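Local coordinates for protein 3-methylaspartate ammonia-lyase (Citrobacter amalonaticus, PDB 1KKO) that catalyses the reversible, magnesium-dependent anti elimination of ammonia from L-threo-3-methylaspartate to give mesaconate, at residues Tyr214-Trp217 against Leu218-Arg221; Thr292-Leu295 against Thr296-Gly299. All coordinates share one frame; numbering follows the deposited sequence.

Overall arrangement
Both contacts are single-helix contacts, each joining consecutive turns, and both belong to the eight-stranded parallel barrel domain of this enolase-superfamily enzyme. Contact 1 comes first along the chain, on helix 209-225, between strands 191-194 and 234-238. Contact 2 follows at the C-terminal end of helix 281-298, which connects strand 270-273 to strand 303-306. Their centres lie 24 Å apart and their nearest atoms about 13 Å, so they do not touch. Strands 234-238 and 270-273, neighbours in the sheet, carry the magnesium ligands Asp238 and Glu273. The two helices thus belong to the outer layer around the strands that carry the active site; contact 1 also reaches the second subunit.

Contact 1 of 2, residues Tyr214-Trp217 against Leu218-Arg221; sequences YVRW and LSDR
Asp220 OD1 collects three donors: Gln266 NE2 and, more weakly, NE and NH2 of Arg216, one turn earlier on the same helix. The setting is an i to i+4 salt bridge on helix 209-225, one of the outer helices of the barrel. Its straight bond goes to the other oxygen: Arg216 NE reaches Asp220 OD2 at 3.1 Å and 178°. That oxygen lies in the guanidinium plane, yet is itself met from above the carboxylate plane, in keeping with the 75° between the two planes. The bonds to OD1, including NH2 at 3.0 Å, are bent. Arginine suits this exposed place because its chain bends at chi2 (60°) and so turns forward along the helix to the acid.

Elsewhere on the helix, Arg221 lies alongside Trp217, its CB over one face of the six-membered ring, 4.2 Å from the centroid in a CH-pi contact. The aliphatic stem lies along that ring, Arg221 CD 3.7 Å from Trp217 CZ2, while the charged end goes on to Asp182 and to Asp30 of the second subunit. Tryptophan suits the place by also meeting Tyr178 edge-to-face. Leu218, branched and apolar, fits the buried side against strands 191-194 and 234-238. Ser219 is small enough for its buried position, and its OG bonds to Glu264 O. Tyr214 sends its hydroxyl to Arg177 O, while its ring carbon CE2 lies 4.1 Å from Leu218 CD2.

Contact 2 of 2, residues Thr292-Leu295 against Thr296-Gly299; sequences TKEL and TRLG
Glu294 reaches forward to Arg297 and Leu298 in the last turn of helix 281-298, the helix of a beta-alpha-beta unit in the barrel, just before it ends in a Schellman motif. Its CB starts away from the following turn. CG, set anti to the backbone N (chi1 -179°), comes to 4.2 Å from Leu298 CD1; the bend at chi2 (68°) then turns CD and the carboxylate forward toward Arg297. From CD the carboxylate runs alongside the arginine, its plane turned 42° from the guanidinium. OE1 takes Arg297 NE at 3.0 Å, and OE2 takes Arg297 NH2 at 2.9 Å. Each oxygen is used on its syn side, with the donor somewhat out of the carboxylate plane. This side-on, two-pronged grip fixes the rotation of both groups at the surface, where opposite charges three residues apart can pair while their ends stay partly in solvent.

The inner side of the helix packs on the barrel: Leu295, buried, meets Ile304 of strand 303-306 and Ala255 of helix 251-260. Thr292 meets the same strand with its side chain, and its hydroxyl bonds to Ser324 O. Gly299, with positive phi, adopts a backbone shape that a residue lacking CB takes easily, and its N donates to Thr296 O at 2.8 Å. Beside the ion pair, Leu298 CD2 rests 3.8 Å from Glu294 OE2.

Contact 1 of 2, residues Tyr214-Trp217 against Leu218-Arg221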
loop_
_atom_site.group_PDB
_atom_site.type_symbol
_atom_site.label_atom_id
_atom_site.label_comp_id
_atom_site.label_asym_id
_atom_site.label_seq_id
_atom_site.Cartn_x
_atom_site.Cartn_y
_atom_site.Cartn_z
ATOM N N TYR A 214 22.227 -14.237 -10.886
ATOM C CA TYR A 214 21.172 -13.264 -10.632
ATOM C C TYR A 214 21.677 -11.819 -10.735
ATOM O O TYR A 214 21.005 -10.961 -11.314
ATOM C CB TYR A 214 20.528 -13.496 -9.268
ATOM C CG TYR A 214 19.452 -12.467 -9.008
ATOM C CD1 TYR A 214 18.229 -12.544 -9.664
ATOM C CD2 TYR A 214 19.675 -11.388 -8.160
ATOM C CE1 TYR A 214 17.257 -11.594 -9.465
ATOM C CE2 TYR A 214 18.702 -10.443 -7.952
ATOM C CZ TYR A 214 17.499 -10.543 -8.612
ATOM O OH TYR A 214 16.534 -9.580 -8.397
ATOM N N VAL A 215 22.854 -11.531 -10.180
ATOM C CA VAL A 215 23.381 -10.177 -10.245
ATOM C C VAL A 215 23.579 -9.776 -11.701
ATOM O O VAL A 215 23.290 -8.644 -12.093
ATOM C CB VAL A 215 24.691 -10.011 -9.457
ATOM C CG1 VAL A 215 25.231 -8.610 -9.616
ATOM C CG2 VAL A 215 24.463 -10.296 -7.981
ATOM N N ARG A 216 24.076 -10.711 -12.506
ATOM C CA ARG A 216 24.294 -10.449 -13.921
ATOM C C ARG A 216 22.966 -10.203 -14.628
ATOM O O ARG A 216 22.846 -9.289 -15.448
ATOM C CB ARG A 216 25.030 -11.625 -14.568
ATOM C CG ARG A 216 25.366 -11.406 -16.032
ATOM C CD ARG A 216 26.243 -10.209 -16.276
ATOM N NE ARG A 216 26.034 -9.640 -17.600
ATOM C CZ ARG A 216 26.982 -9.061 -18.322
ATOM N NH1 ARG A 216 28.221 -8.962 -17.849
ATOM N NH2 ARG A 216 26.688 -8.577 -19.520
ATOM N N TRP A 217 21.976 -11.031 -14.311
ATOM C CA TRP A 217 20.652 -10.875 -14.891
ATOM C C TRP A 217 20.102 -9.502 -14.522
ATOM O O TRP A 217 19.520 -8.806 -15.347
ATOM C CB TRP A 217 19.691 -11.951 -14.398
ATOM C CG TRP A 217 18.330 -11.718 -14.938
ATOM C CD1 TRP A 217 17.845 -12.144 -16.138
ATOM C CD2 TRP A 217 17.296 -10.926 -14.349
ATOM N NE1 TRP A 217 16.561 -11.694 -16.320
ATOM C CE2 TRP A 217 16.198 -10.943 -15.234
ATOM C CE3 TRP A 217 17.171 -10.223 -13.146
ATOM C CZ2 TRP A 217 15.005 -10.273 -14.962
ATOM C CZ3 TRP A 217 15.989 -9.560 -12.882
ATOM C CH2 TRP A 217 14.921 -9.597 -13.780
ATOM N N LEU A 218 20.310 -9.125 -13.266
ATOM C CA LEU A 218 19.812 -7.871 -12.723
ATOM C C LEU A 218 20.431 -6.657 -13.409
ATOM O O LEU A 218 19.720 -5.769 -13.883
ATOM C CB LEU A 218 20.089 -7.857 -11.223
ATOM C CG LEU A 218 19.853 -6.564 -10.457
ATOM C CD1 LEU A 218 18.414 -6.108 -10.595
ATOM C CD2 LEU A 218 20.220 -6.800 -9.008
ATOM N N SER A 219 21.756 -6.612 -13.479
ATOM C CA SER A 219 22.403 -5.490 -14.148
ATOM C C SER A 219 22.064 -5.472 -15.648
ATOM O O SER A 219 21.835 -4.409 -16.219
ATOM C CB SER A 219 23.907 -5.484 -13.908
ATOM O OG SER A 219 24.491 -6.694 -14.322
ATOM N N ASP A 220 22.015 -6.645 -16.274
ATOM C CA ASP A 220 21.613 -6.727 -17.682
ATOM C C ASP A 220 20.206 -6.145 -17.877
ATOM O O ASP A 220 19.958 -5.397 -18.820
ATOM C CB ASP A 220 21.595 -8.182 -18.169
ATOM C CG ASP A 220 22.942 -8.665 -18.682
ATOM O OD1 ASP A 220 23.829 -7.834 -18.947
ATOM O OD2 ASP A 220 23.178 -9.877 -18.846
ATOM N N ARG A 221 19.287 -6.497 -16.978
ATOM C CA ARG A 221 17.900 -6.069 -17.097
ATOM C C ARG A 221 17.791 -4.561 -16.990
ATOM O O ARG A 221 17.066 -3.925 -17.751
ATOM C CB ARG A 221 17.047 -6.720 -16.010
ATOM C CG ARG A 221 15.558 -6.647 -16.266
ATOM C CD ARG A 221 15.111 -7.501 -17.448
ATOM N NE ARG A 221 13.662 -7.591 -17.548
ATOM C CZ ARG A 221 13.018 -8.145 -18.563
ATOM N NH1 ARG A 221 13.692 -8.671 -19.583
ATOM N NH2 ARG A 221 11.697 -8.170 -18.568
#

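Contact 2 of 2, residues Thr292-Leu295 against Thr296-Gly299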
loop_
_atom_site.group_PDB
_atom_site.type_symbol
_atom_site.label_atom_id
_atom_site.label_comp_id
_atom_site.label_asym_id
_atom_site.label_seq_id
_atom_site.Cartn_x
_atom_site.Cartn_y
_atom_site.Cartn_z
ATOM N N THR A 292 34.833 -6.937 6.286
ATOM C CA THR A 292 35.143 -5.587 5.840
ATOM C C THR A 292 36.655 -5.441 5.646
ATOM O O THR A 292 37.105 -4.925 4.621
ATOM C CB THR A 292 34.607 -4.588 6.872
ATOM O OG1 THR A 292 33.174 -4.679 6.916
ATOM C CG2 THR A 292 34.873 -3.138 6.451
ATOM N N LYS A 293 37.423 -5.933 6.614
ATOM C CA LYS A 293 38.885 -5.882 6.537
ATOM C C LYS A 293 39.386 -6.544 5.261
ATOM O O LYS A 293 40.236 -5.994 4.551
ATOM C CB LYS A 293 39.501 -6.581 7.749
ATOM C CG LYS A 293 41.017 -6.433 7.856
ATOM C CD LYS A 293 41.603 -7.330 8.937
ATOM C CE LYS A 293 43.107 -7.144 9.062
ATOM N NZ LYS A 293 43.732 -8.194 9.909
ATOM N N GLU A 294 38.886 -7.735 4.957
ATOM C CA GLU A 294 39.331 -8.431 3.754
ATOM C C GLU A 294 38.871 -7.744 2.458
ATOM O O GLU A 294 39.614 -7.721 1.475
ATOM C CB GLU A 294 38.916 -9.905 3.783
ATOM C CG GLU A 294 39.363 -10.719 2.576
ATOM C CD GLU A 294 40.868 -10.933 2.480
ATOM O OE1 GLU A 294 41.613 -10.540 3.402
ATOM O OE2 GLU A 294 41.301 -11.505 1.458
ATOM N N LEU A 295 37.662 -7.180 2.443
ATOM C CA LEU A 295 37.180 -6.473 1.255
ATOM C C LEU A 295 38.124 -5.326 0.911
ATOM O O LEU A 295 38.482 -5.114 -0.255
ATOM C CB LEU A 295 35.763 -5.946 1.481
ATOM C CG LEU A 295 34.669 -7.013 1.397
ATOM C CD1 LEU A 295 33.327 -6.428 1.813
ATOM C CD2 LEU A 295 34.581 -7.589 0.010
ATOM N N THR A 296 38.506 -4.591 1.943
ATOM C CA THR A 296 39.453 -3.495 1.806
ATOM C C THR A 296 40.793 -4.014 1.291
ATOM O O THR A 296 41.356 -3.472 0.340
ATOM C CB THR A 296 39.632 -2.817 3.156
ATOM O OG1 THR A 296 38.401 -2.192 3.553
ATOM C CG2 THR A 296 40.632 -1.669 3.061
ATOM N N ARG A 297 41.293 -5.085 1.897
ATOM C CA ARG A 297 42.569 -5.649 1.463
ATOM C C ARG A 297 42.555 -5.956 -0.030
ATOM O O ARG A 297 43.547 -5.739 -0.723
ATOM C CB ARG A 297 42.904 -6.919 2.241
ATOM C CG ARG A 297 44.368 -7.326 2.097
ATOM C CD ARG A 297 44.686 -8.675 2.687
ATOM N NE ARG A 297 44.051 -9.746 1.926
ATOM C CZ ARG A 297 44.458 -10.169 0.741
ATOM N NH1 ARG A 297 45.528 -9.625 0.168
ATOM N NH2 ARG A 297 43.806 -11.148 0.128
ATOM N N LEU A 298 41.429 -6.463 -0.521
ATOM C CA LEU A 298 41.271 -6.807 -1.925
ATOM C C LEU A 298 41.058 -5.589 -2.823
ATOM O O LEU A 298 41.117 -5.705 -4.050
ATOM C CB LEU A 298 40.068 -7.738 -2.094
ATOM C CG LEU A 298 40.143 -9.105 -1.417
ATOM C CD1 LEU A 298 38.775 -9.755 -1.454
ATOM C CD2 LEU A 298 41.180 -9.997 -2.072
ATOM N N GLY A 299 40.801 -4.436 -2.217
ATOM C CA GLY A 299 40.493 -3.226 -2.958
ATOM C C GLY A 299 39.107 -3.286 -3.594
ATOM O O GLY A 299 38.843 -2.630 -4.602
#